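Local coordinates for protein-glutamine deamidase Cif (PDB 3GQM) that deamidates a glutamine side chain of host NEDD8 to glutamate, switching off cullin-RING ubiquitin ligases and inhibiting the host cell cycle, at residues 155-160 with 231-236; 161-166 with 211-216; 173-178 with 207-212; 184-189 with 227-232. All blocks are in the same frame, centred on the assembly; numbering follows the deposited sequence.

Contact 1: residues 155-160 with 231-236; sequences GRLGHK and SILQID
L157 and L233 reach toward each other and meet tip to tip, CD2 of L157 lying 3.7 Å from CD1 of L233. In both leucines CG is anti to the carbonyl carbon (chi1 -81° in L157, -61° in L233), and this sends the two isobutyl groups out across the gap between the backbones, which at its narrowest is 10.6 Å from the CA of H159 to the CA of L233. The same leucine methyl also approaches the imidazole of H159. L233 CD1 stands at the edge of the H159 ring, near its plane, 4.4 Å from its CD2, so the leucine borders the ring rather than covering it. H159, inferred to be catalytic together with C104 and Q179, begins strand 159-165 just after the turn of a beta hairpin. G158 and H159 both face D154 there, a G1 beta bulge, with G158 at positive phi. The H159 side chain has CG anti to the backbone N (chi1 -173°), and its NE2 is hydrogen-bonded to Q179 OE1. From the other side of the contact, the carbonyl O of L233, in the last turn of helix 222-233, accepts a hydrogen bond from Q179 NE2.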
loop_
_atom_site.group_PDB
_atom_site.type_symbol
_atom_site.label_atom_id
_atom_site.label_comp_id
_atom_site.label_asym_id
_atom_site.label_seq_id
_atom_site.Cartn_x
_atom_site.Cartn_y
_atom_site.Cartn_z
ATOM N N GLY A 155 4.038 7.581 11.476
ATOM C CA GLY A 155 3.366 7.992 12.752
ATOM C C GLY A 155 2.807 9.433 12.842
ATOM O O GLY A 155 1.923 9.739 13.663
ATOM N N ARG A 156 3.280 10.331 11.983
ATOM C CA ARG A 156 2.852 11.724 12.071
ATOM C C ARG A 156 1.484 11.733 11.466
ATOM O O ARG A 156 0.509 12.311 11.983
ATOM C CB ARG A 156 3.830 12.636 11.275
ATOM C CG ARG A 156 5.190 12.856 11.978
ATOM C CD ARG A 156 6.324 11.987 11.432
ATOM N NE ARG A 156 6.149 11.813 9.990
ATOM C CZ ARG A 156 6.914 12.343 9.042
ATOM N NH1 ARG A 156 7.981 13.060 9.354
ATOM N NH2 ARG A 156 6.620 12.103 7.761
ATOM N N LEU A 157 1.408 11.013 10.358
ATOM C CA LEU A 157 0.183 10.875 9.589
ATOM C C LEU A 157 -0.700 9.788 10.156
ATOM O O LEU A 157 -1.900 9.800 9.960
ATOM C CB LEU A 157 0.559 10.553 8.124
ATOM C CG LEU A 157 0.979 11.686 7.165
ATOM C CD1 LEU A 157 2.045 12.632 7.697
ATOM C CD2 LEU A 157 1.500 11.137 5.850
ATOM N N GLY A 158 -0.114 8.834 10.873
ATOM C CA GLY A 158 -0.849 7.606 11.245
ATOM C C GLY A 158 -1.185 6.789 9.981
ATOM O O GLY A 158 -2.298 6.281 9.848
ATOM N N HIS A 159 -0.223 6.643 9.072
ATOM C CA HIS A 159 -0.516 6.101 7.729
ATOM C C HIS A 159 0.592 5.197 7.290
ATOM O O HIS A 159 1.735 5.403 7.628
ATOM C CB HIS A 159 -0.721 7.270 6.738
ATOM C CG HIS A 159 -1.181 6.887 5.354
ATOM N ND1 HIS A 159 -2.175 5.953 5.104
ATOM C CD2 HIS A 159 -0.860 7.420 4.148
ATOM C CE1 HIS A 159 -2.403 5.889 3.803
ATOM N NE2 HIS A 159 -1.602 6.758 3.194
ATOM N N LYS A 160 0.218 4.179 6.547
ATOM C CA LYS A 160 1.119 3.207 5.949
ATOM C C LYS A 160 0.864 3.251 4.437
ATOM O O LYS A 160 -0.297 3.297 3.998
ATOM C CB LYS A 160 0.770 1.813 6.497
ATOM C CG LYS A 160 1.959 0.903 6.558
ATOM C CD LYS A 160 1.719 -0.299 7.496
ATOM C CE LYS A 160 2.941 -1.211 7.494
ATOM N NZ LYS A 160 2.748 -2.421 8.387
ATOM N N SER A 231 0.327 17.118 -2.537
ATOM C CA SER A 231 1.047 16.835 -3.775
ATOM C C SER A 231 1.444 15.357 -3.912
ATOM O O SER A 231 1.354 14.773 -4.988
ATOM C CB SER A 231 2.243 17.771 -3.891
ATOM O OG SER A 231 3.145 17.264 -4.820
ATOM N N ILE A 232 1.837 14.744 -2.801
ATOM C CA ILE A 232 2.311 13.407 -2.796
ATOM C C ILE A 232 1.144 12.406 -2.601
ATOM O O ILE A 232 1.147 11.353 -3.185
ATOM C CB ILE A 232 3.353 13.238 -1.649
ATOM C CG1 ILE A 232 4.556 14.159 -1.881
ATOM C CG2 ILE A 232 3.827 11.797 -1.548
ATOM C CD1 ILE A 232 5.673 14.068 -0.720
ATOM N N LEU A 233 0.176 12.735 -1.754
ATOM C CA LEU A 233 -0.759 11.731 -1.226
ATOM C C LEU A 233 -2.229 12.031 -1.512
ATOM O O LEU A 233 -3.083 11.210 -1.197
ATOM C CB LEU A 233 -0.531 11.497 0.304
ATOM C CG LEU A 233 0.878 10.958 0.679
ATOM C CD1 LEU A 233 1.069 10.870 2.182
ATOM C CD2 LEU A 233 1.222 9.587 0.008
ATOM N N GLN A 234 -2.553 13.182 -2.107
ATOM C CA GLN A 234 -3.984 13.464 -2.318
ATOM C C GLN A 234 -4.298 13.341 -3.814
ATOM O O GLN A 234 -3.540 13.820 -4.659
ATOM C CB GLN A 234 -4.372 14.849 -1.770
ATOM C CG GLN A 234 -5.835 15.001 -1.451
ATOM C CD GLN A 234 -6.692 15.377 -2.647
ATOM O OE1 GLN A 234 -6.253 16.126 -3.532
ATOM N NE2 GLN A 234 -7.947 14.880 -2.662
ATOM N N ILE A 235 -5.418 12.700 -4.105
ATOM C CA ILE A 235 -5.727 12.189 -5.414
ATOM C C ILE A 235 -5.892 13.306 -6.453
ATOM O O ILE A 235 -5.635 13.098 -7.613
ATOM C CB ILE A 235 -6.965 11.222 -5.349
ATOM C CG1 ILE A 235 -6.879 10.145 -6.467
ATOM C CG2 ILE A 235 -8.326 12.028 -5.225
ATOM C CD1 ILE A 235 -8.130 9.288 -6.645
ATOM N N ASP A 236 -6.323 14.489 -6.011
ATOM C CA ASP A 236 -6.395 15.654 -6.889
ATOM C C ASP A 236 -5.310 16.678 -6.599
ATOM O O ASP A 236 -5.372 17.780 -7.127
ATOM C CB ASP A 236 -7.768 16.315 -6.806
ATOM C CG ASP A 236 -8.841 15.463 -7.429
ATOM O OD1 ASP A 236 -8.694 15.080 -8.611
ATOM O OD2 ASP A 236 -9.816 15.125 -6.730
#

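Contact 2: residues 161-166 with 211-216; sequences FLIDLP and QLLSKD
I163 and L213 mark the nearest approach of the two backbones, with 11.5 Å between their CA atoms; residues 161-165 are extended, whereas 211-216 runs off the end of a helix, L213 being the first residue to leave helical angles. Side chains alone bridge this distance. L213 divides its two methyls between two partners on the strand. L213 CD2 meets I163 CD1 tip to tip at 3.8 Å, while L213 CD1 comes to the edge of the F161 ring, near its plane, 4.2 Å from CZ. The fork reaches both with torsions off the staggered positions (chi1 -96°, chi2 28°), possibly a mild strain. F161 carries its ring between the backbone N and the carbonyl carbon (chi1 65°), and ring and leucine slide past each other in opposite directions. That ring also meets the ring of H159, placing this apolar layer beside the inferred active site. Beyond L213 the chain is tied back, the hydroxyl of S214 donating to Q211 O at 2.8 Å. Strand 159-165 lies inside the antiparallel sheet, between 147-154 and 176-178, so V152 and I177 also touch F161 and I163, while L212 packs on L229, I232 and L233 of helix 222-233.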
loop_
_atom_site.group_PDB
_atom_site.type_symbol
_atom_site.label_atom_id
_atom_site.label_comp_id
_atom_site.label_asym_id
_atom_site.label_seq_id
_atom_site.Cartn_x
_atom_site.Cartn_y
_atom_site.Cartn_z
ATOM N N PHE A 161 1.934 3.259 3.640
ATOM C CA PHE A 161 1.800 3.355 2.197
ATOM C C PHE A 161 3.109 2.867 1.557
ATOM O O PHE A 161 4.105 2.663 2.216
ATOM C CB PHE A 161 1.421 4.810 1.749
ATOM C CG PHE A 161 2.490 5.854 2.029
ATOM C CD1 PHE A 161 3.413 6.195 1.059
ATOM C CD2 PHE A 161 2.522 6.535 3.252
ATOM C CE1 PHE A 161 4.420 7.178 1.302
ATOM C CE2 PHE A 161 3.481 7.521 3.520
ATOM C CZ PHE A 161 4.454 7.849 2.521
ATOM N N LEU A 162 3.098 2.691 0.258
ATOM C CA LEU A 162 4.274 2.206 -0.448
ATOM C C LEU A 162 4.807 3.278 -1.410
ATOM O O LEU A 162 4.041 4.028 -1.985
ATOM C CB LEU A 162 3.889 0.970 -1.254
ATOM C CG LEU A 162 3.265 -0.240 -0.547
ATOM C CD1 LEU A 162 3.016 -1.394 -1.583
ATOM C CD2 LEU A 162 4.226 -0.756 0.504
ATOM N N ILE A 163 6.127 3.306 -1.547
ATOM C CA ILE A 163 6.806 4.015 -2.604
ATOM C C ILE A 163 7.435 2.978 -3.532
ATOM O O ILE A 163 8.277 2.212 -3.091
ATOM C CB ILE A 163 7.931 4.909 -2.040
ATOM C CG1 ILE A 163 7.314 5.945 -1.083
ATOM C CG2 ILE A 163 8.604 5.619 -3.198
ATOM C CD1 ILE A 163 8.264 6.524 -0.041
ATOM N N ASP A 164 7.012 2.956 -4.796
ATOM C CA ASP A 164 7.568 2.057 -5.788
ATOM C C ASP A 164 8.732 2.763 -6.541
ATOM O O ASP A 164 8.560 3.873 -7.057
ATOM C CB ASP A 164 6.456 1.692 -6.750
ATOM C CG ASP A 164 6.832 0.544 -7.691
ATOM O OD1 ASP A 164 7.957 0.041 -7.651
ATOM O OD2 ASP A 164 5.988 0.169 -8.506
ATOM N N LEU A 165 9.888 2.141 -6.557
ATOM C CA LEU A 165 11.094 2.683 -7.224
ATOM C C LEU A 165 11.575 1.722 -8.322
ATOM O O LEU A 165 12.588 1.036 -8.160
ATOM C CB LEU A 165 12.226 2.891 -6.191
ATOM C CG LEU A 165 11.861 3.788 -5.001
ATOM C CD1 LEU A 165 12.851 3.639 -3.853
ATOM C CD2 LEU A 165 11.821 5.260 -5.419
ATOM N N PRO A 166 10.849 1.651 -9.437
ATOM C CA PRO A 166 11.319 0.705 -10.447
ATOM C C PRO A 166 12.577 1.224 -11.100
ATOM O O PRO A 166 12.754 2.436 -11.182
ATOM C CB PRO A 166 10.187 0.672 -11.485
ATOM C CG PRO A 166 9.362 1.920 -11.258
ATOM C CD PRO A 166 9.676 2.441 -9.864
ATOM N N GLN A 211 11.555 15.544 1.798
ATOM C CA GLN A 211 11.052 16.553 2.744
ATOM C C GLN A 211 9.918 16.026 3.609
ATOM O O GLN A 211 9.912 16.241 4.847
ATOM C CB GLN A 211 10.560 17.815 1.995
ATOM C CG GLN A 211 11.684 18.699 1.511
ATOM C CD GLN A 211 11.277 19.614 0.338
ATOM O OE1 GLN A 211 11.929 19.629 -0.703
ATOM N NE2 GLN A 211 10.207 20.378 0.513
ATOM N N LEU A 212 8.942 15.365 2.975
ATOM C CA LEU A 212 7.846 14.740 3.694
ATOM C C LEU A 212 8.365 13.797 4.755
ATOM O O LEU A 212 7.868 13.772 5.878
ATOM C CB LEU A 212 6.884 13.969 2.745
ATOM C CG LEU A 212 5.862 13.039 3.405
ATOM C CD1 LEU A 212 5.091 13.742 4.579
ATOM C CD2 LEU A 212 4.830 12.459 2.369
ATOM N N LEU A 213 9.344 12.999 4.389
ATOM C CA LEU A 213 9.759 11.896 5.210
ATOM C C LEU A 213 10.815 12.350 6.225
ATOM O O LEU A 213 11.375 11.553 6.905
ATOM C CB LEU A 213 10.258 10.717 4.323
ATOM C CG LEU A 213 9.294 9.523 3.941
ATOM C CD1 LEU A 213 7.875 9.866 3.887
ATOM C CD2 LEU A 213 9.672 8.750 2.644
ATOM N N SER A 214 11.070 13.629 6.391
ATOM C CA SER A 214 12.168 13.964 7.292
ATOM C C SER A 214 11.629 14.210 8.683
ATOM O O SER A 214 10.423 14.435 8.886
ATOM C CB SER A 214 12.916 15.196 6.800
ATOM O OG SER A 214 12.019 16.272 6.690
ATOM N N LYS A 215 12.539 14.200 9.646
ATOM C CA LYS A 215 12.176 14.614 10.991
ATOM C C LYS A 215 11.635 16.037 10.984
ATOM O O LYS A 215 10.664 16.337 11.640
ATOM C CB LYS A 215 13.401 14.536 11.907
ATOM C CG LYS A 215 13.594 13.174 12.455
ATOM N N ASP A 216 12.273 16.928 10.243
ATOM C CA ASP A 216 11.874 18.320 10.277
ATOM C C ASP A 216 10.447 18.588 9.785
ATOM O O ASP A 216 9.886 19.656 10.056
ATOM C CB ASP A 216 12.880 19.150 9.521
ATOM C CG ASP A 216 14.108 19.457 10.361
ATOM O OD1 ASP A 216 14.057 19.269 11.619
ATOM O OD2 ASP A 216 15.122 19.867 9.754
#

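Contact 3: residues 173-178 with 207-212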
loop_
_atom_site.group_PDB
_atom_site.type_symbol
_atom_site.label_atom_id
_atom_site.label_comp_id
_atom_site.label_asym_id
_atom_site.label_seq_id
_atom_site.Cartn_x
_atom_site.Cartn_y
_atom_site.Cartn_z
ATOM N N ARG A 173 15.826 8.014 -11.590
ATOM C CA ARG A 173 15.192 7.269 -10.482
ATOM C C ARG A 173 13.856 7.958 -10.236
ATOM O O ARG A 173 13.802 9.163 -9.966
ATOM C CB ARG A 173 16.040 7.339 -9.202
ATOM C CG ARG A 173 15.519 6.577 -7.951
ATOM C CD ARG A 173 16.376 5.277 -7.649
ATOM N NE ARG A 173 15.649 4.089 -8.092
ATOM C CZ ARG A 173 16.076 2.825 -8.041
ATOM N NH1 ARG A 173 15.270 1.860 -8.472
ATOM N NH2 ARG A 173 17.292 2.513 -7.577
ATOM N N THR A 174 12.800 7.171 -10.343
ATOM C CA THR A 174 11.430 7.631 -10.411
ATOM C C THR A 174 10.681 6.903 -9.328
ATOM O O THR A 174 11.031 5.776 -8.995
ATOM C CB THR A 174 10.828 7.243 -11.774
ATOM O OG1 THR A 174 11.678 7.769 -12.785
ATOM C CG2 THR A 174 9.442 7.805 -11.964
ATOM N N ALA A 175 9.681 7.576 -8.763
ATOM C CA ALA A 175 8.953 7.071 -7.617
ATOM C C ALA A 175 7.477 7.195 -7.901
ATOM O O ALA A 175 7.043 8.212 -8.424
ATOM C CB ALA A 175 9.308 7.891 -6.366
ATOM N N TYR A 176 6.708 6.186 -7.508
ATOM C CA TYR A 176 5.267 6.209 -7.568
ATOM C C TYR A 176 4.709 5.841 -6.181
ATOM O O TYR A 176 5.366 5.106 -5.423
ATOM C CB TYR A 176 4.804 5.161 -8.573
ATOM C CG TYR A 176 5.401 5.383 -9.944
ATOM C CD1 TYR A 176 4.808 6.290 -10.837
ATOM C CD2 TYR A 176 6.546 4.723 -10.334
ATOM C CE1 TYR A 176 5.327 6.498 -12.102
ATOM C CE2 TYR A 176 7.102 4.939 -11.596
ATOM C CZ TYR A 176 6.469 5.820 -12.483
ATOM O OH TYR A 176 7.020 6.054 -13.715
ATOM N N ILE A 177 3.514 6.339 -5.866
ATOM C CA ILE A 177 2.830 6.020 -4.619
ATOM C C ILE A 177 1.781 4.937 -4.837
ATOM O O ILE A 177 1.014 4.987 -5.796
ATOM C CB ILE A 177 2.131 7.286 -3.971
ATOM C CG1 ILE A 177 3.168 8.425 -3.792
ATOM C CG2 ILE A 177 1.334 6.905 -2.588
ATOM C CD1 ILE A 177 4.222 8.069 -2.731
ATOM N N ILE A 178 1.736 3.976 -3.924
ATOM C CA ILE A 178 0.603 3.059 -3.827
ATOM C C ILE A 178 0.049 3.143 -2.389
ATOM O O ILE A 178 0.805 3.029 -1.437
ATOM C CB ILE A 178 1.041 1.621 -4.169
ATOM C CG1 ILE A 178 1.773 1.598 -5.520
ATOM C CG2 ILE A 178 -0.170 0.624 -4.183
ATOM C CD1 ILE A 178 2.260 0.191 -5.966
ATOM N N ASP A 207 12.527 14.576 -4.219
ATOM C CA ASP A 207 12.714 15.803 -3.460
ATOM C C ASP A 207 11.620 16.076 -2.471
ATOM O O ASP A 207 11.879 16.287 -1.306
ATOM C CB ASP A 207 12.650 16.968 -4.434
ATOM C CG ASP A 207 13.729 17.911 -4.243
ATOM O OD1 ASP A 207 13.434 19.006 -3.719
ATOM O OD2 ASP A 207 14.874 17.547 -4.641
ATOM N N GLU A 208 10.385 16.133 -2.944
ATOM C CA GLU A 208 9.293 16.306 -2.011
ATOM C C GLU A 208 9.184 15.147 -1.031
ATOM O O GLU A 208 8.913 15.370 0.149
ATOM C CB GLU A 208 7.991 16.500 -2.763
ATOM C CG GLU A 208 7.983 17.723 -3.660
ATOM C CD GLU A 208 6.587 18.028 -4.144
ATOM O OE1 GLU A 208 6.093 19.136 -3.880
ATOM O OE2 GLU A 208 5.939 17.154 -4.728
ATOM N N LEU A 209 9.365 13.917 -1.519
ATOM C CA LEU A 209 9.327 12.732 -0.645
ATOM C C LEU A 209 10.379 12.849 0.465
ATOM O O LEU A 209 10.104 12.525 1.624
ATOM C CB LEU A 209 9.548 11.408 -1.421
ATOM C CG LEU A 209 8.315 10.828 -2.122
ATOM C CD1 LEU A 209 8.709 9.665 -3.032
ATOM C CD2 LEU A 209 7.280 10.395 -1.069
ATOM N N ASN A 210 11.580 13.297 0.094
ATOM C CA ASN A 210 12.622 13.471 1.094
ATOM C C ASN A 210 12.221 14.460 2.195
ATOM O O ASN A 210 12.469 14.213 3.385
ATOM C CB ASN A 210 13.935 13.893 0.490
ATOM C CG ASN A 210 15.032 13.852 1.519
ATOM O OD1 ASN A 210 15.237 12.802 2.173
ATOM N ND2 ASN A 210 15.685 15.003 1.759
ATOM N N GLN A 211 11.555 15.544 1.798
ATOM C CA GLN A 211 11.052 16.553 2.744
ATOM C C GLN A 211 9.918 16.026 3.609
ATOM O O GLN A 211 9.912 16.241 4.847
ATOM C CB GLN A 211 10.560 17.815 1.995
ATOM C CG GLN A 211 11.684 18.699 1.511
ATOM C CD GLN A 211 11.277 19.614 0.338
ATOM O OE1 GLN A 211 11.929 19.629 -0.703
ATOM N NE2 GLN A 211 10.207 20.378 0.513
ATOM N N LEU A 212 8.942 15.365 2.975
ATOM C CA LEU A 212 7.846 14.740 3.694
ATOM C C LEU A 212 8.365 13.797 4.755
ATOM O O LEU A 212 7.868 13.772 5.878
ATOM C CB LEU A 212 6.884 13.969 2.745
ATOM C CG LEU A 212 5.862 13.039 3.405
ATOM C CD1 LEU A 212 5.091 13.742 4.579
ATOM C CD2 LEU A 212 4.830 12.459 2.369
#
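This is a purely apolar helix-on-sheet contact: helix 206-212 lies over the edge strand 176-178 of the four-stranded antiparallel sheet and touches it through one inserted leucine. That leucine is L209, whose CA comes within 9.0 Å of the CA of A175, the closest pair of the two segments. Its methyls straddle two residues, i and i+2, on one side of the extended chain 173-178. L209 CD1 rests against A175 CB at 3.8 Å, and L209 CD2 approaches I177 CD1 at 4.2 Å. In L209 CG lies anti to the carbonyl carbon (chi1 -82°), with chi2 near 171°, which carries the branched end out from the helix toward the strand. I177 and L209 do not meet end on; they slide past each other in opposite directions. The alternation of an extended chain explains the pattern: A175 and I177 aim their CB atoms at the helix, while Y176 between them points its CB away; its ring makes a cation-pi contact with R33. Around the leucine, I232 of helix 222-233, F135 and V204 add further apolar surface, and I163 of the adjoining strand packs on both A175 and I177. The backbone polar groups of the strand find their partners elsewhere: Y176 pairs with D164 in the sheet, and I177 O accepts a hydrogen bond from W195 NE1. With all three touching residues buried, the segments meet by dispersion and by the burial of apolar surface, with no directional bond between them.

Contact 4: residues 184-189 with 227-232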
loop_
_atom_site.group_PDB
_atom_site.type_symbol
_atom_site.label_atom_id
_atom_site.label_comp_id
_atom_site.label_asym_id
_atom_site.label_seq_id
_atom_site.Cartn_x
_atom_site.Cartn_y
_atom_site.Cartn_z
ATOM N N GLY A 184 -9.886 10.103 8.117
ATOM C CA GLY A 184 -9.867 10.308 9.547
ATOM C C GLY A 184 -8.661 11.051 10.070
ATOM O O GLY A 184 -8.737 11.639 11.158
ATOM N N GLY A 185 -7.559 11.041 9.315
ATOM C CA GLY A 185 -6.387 11.850 9.662
ATOM C C GLY A 185 -6.250 13.101 8.809
ATOM O O GLY A 185 -7.263 13.681 8.401
ATOM N N ALA A 186 -5.012 13.514 8.535
ATOM C CA ALA A 186 -4.729 14.695 7.723
ATOM C C ALA A 186 -5.259 14.556 6.276
ATOM O O ALA A 186 -5.632 15.555 5.641
ATOM C CB ALA A 186 -3.221 15.021 7.729
ATOM N N LEU A 187 -5.357 13.310 5.788
ATOM C CA LEU A 187 -5.702 13.046 4.386
ATOM C C LEU A 187 -7.145 12.570 4.229
ATOM O O LEU A 187 -7.673 11.896 5.083
ATOM C CB LEU A 187 -4.686 12.044 3.777
ATOM C CG LEU A 187 -3.322 12.717 3.548
ATOM C CD1 LEU A 187 -2.250 11.743 3.668
ATOM C CD2 LEU A 187 -3.307 13.375 2.144
ATOM N N PRO A 188 -7.800 12.945 3.142
ATOM C CA PRO A 188 -9.118 12.392 2.878
ATOM C C PRO A 188 -9.042 10.885 2.554
ATOM O O PRO A 188 -7.971 10.366 2.188
ATOM C CB PRO A 188 -9.582 13.190 1.649
ATOM C CG PRO A 188 -8.330 13.568 0.987
ATOM C CD PRO A 188 -7.372 13.876 2.096
ATOM N N ALA A 189 -10.176 10.208 2.687
ATOM C CA ALA A 189 -10.279 8.797 2.347
ATOM C C ALA A 189 -10.008 8.562 0.864
ATOM O O ALA A 189 -10.448 9.347 0.007
ATOM C CB ALA A 189 -11.622 8.242 2.721
ATOM N N ARG A 227 0.861 21.493 1.372
ATOM C CA ARG A 227 1.177 21.282 -0.043
ATOM C C ARG A 227 1.988 20.011 -0.310
ATOM O O ARG A 227 1.785 19.359 -1.319
ATOM C CB ARG A 227 1.833 22.520 -0.681
ATOM C CG ARG A 227 0.805 23.637 -0.898
ATOM C CD ARG A 227 0.823 24.175 -2.329
ATOM N NE ARG A 227 0.078 25.434 -2.496
ATOM C CZ ARG A 227 0.376 26.575 -1.870
ATOM N NH1 ARG A 227 1.378 26.628 -0.994
ATOM N NH2 ARG A 227 -0.352 27.668 -2.094
ATOM N N LEU A 228 2.905 19.665 0.581
ATOM C CA LEU A 228 3.649 18.430 0.414
ATOM C C LEU A 228 2.683 17.239 0.450
ATOM O O LEU A 228 2.726 16.360 -0.424
ATOM C CB LEU A 228 4.706 18.244 1.495
ATOM C CG LEU A 228 6.020 18.989 1.342
ATOM C CD1 LEU A 228 6.900 18.643 2.556
ATOM C CD2 LEU A 228 6.718 18.600 0.033
ATOM N N LEU A 229 1.792 17.250 1.437
ATOM C CA LEU A 229 0.822 16.185 1.617
ATOM C C LEU A 229 -0.127 16.036 0.434
ATOM O O LEU A 229 -0.339 14.894 -0.071
ATOM C CB LEU A 229 0.037 16.357 2.924
ATOM C CG LEU A 229 0.859 16.129 4.208
ATOM C CD1 LEU A 229 0.119 16.696 5.389
ATOM C CD2 LEU A 229 1.227 14.626 4.461
ATOM N N ALA A 230 -0.705 17.166 0.008
ATOM C CA ALA A 230 -1.633 17.159 -1.117
ATOM C C ALA A 230 -0.920 16.707 -2.375
ATOM O O ALA A 230 -1.506 16.038 -3.203
ATOM C CB ALA A 230 -2.206 18.539 -1.360
ATOM N N SER A 231 0.327 17.118 -2.537
ATOM C CA SER A 231 1.047 16.835 -3.775
ATOM C C SER A 231 1.444 15.357 -3.912
ATOM O O SER A 231 1.354 14.773 -4.988
ATOM C CB SER A 231 2.243 17.771 -3.891
ATOM O OG SER A 231 3.145 17.264 -4.820
ATOM N N ILE A 232 1.837 14.744 -2.801
ATOM C CA ILE A 232 2.311 13.407 -2.796
ATOM C C ILE A 232 1.144 12.406 -2.601
ATOM O O ILE A 232 1.147 11.353 -3.185
ATOM C CB ILE A 232 3.353 13.238 -1.649
ATOM C CG1 ILE A 232 4.556 14.159 -1.881
ATOM C CG2 ILE A 232 3.827 11.797 -1.548
ATOM C CD1 ILE A 232 5.673 14.068 -0.720
#
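L187 and L229 bring the two backbones to 7.8 Å between CA atoms, close enough for an irregular loop to lie directly on a helix. The loop leads from strand 176-178 of the antiparallel sheet to helix 192-199 and lies against helix 222-233; the Cif family is grouped with the papain-like clan CA. A186 and L187 carry the loop side of the contact. The methyl of A186 points at the helix and lies 4.4 Å from CD1 of L229, at the outer limit of van der Waals packing. L187 starts out across the contact, neither toward the helix nor away from it, but CG anti to the carbonyl carbon (chi1 -72°) brings its end nearer. L229 aims its own CB at the loop and is buried, with L157 and V242 also against it. A backbone hydrogen bond between A186 and D243 ties the loop to a further segment, and P188 rests on Q234 just past the helix end. L187 lies with its side chain about 5 Å from those of the presumed active-site residues H159 and Q179. Within 227-232 the nearest atom to L187 CD2 is the carbonyl O of L229, at 4.0 Å.

Overall arrangement
The four contacts form two close pairs. Contacts 1 and 4, centres 5 Å apart, both end on helix 222-233, and L187 CD1 meets L233 CD1 at 3.7 Å. Contacts 2 and 3, also 5 Å apart, end on helix 206-212 and reach neighbouring strands, joined by D164 N to Y176 O at 2.8 Å. The two helices connect the pairs: L212 CD2 packs on I232 CD1 at 3.6 Å, and S231 OG lies 2.8 Å from E208 OE2, a probable hydrogen bond. Contact 1 holds H159, whose side chain is about 3 Å from those of C104 and Q179 of the inferred catalytic site; the side chains of F161 in contact 2 and I177 in contact 3 each lie about 4 Å from that of Q179.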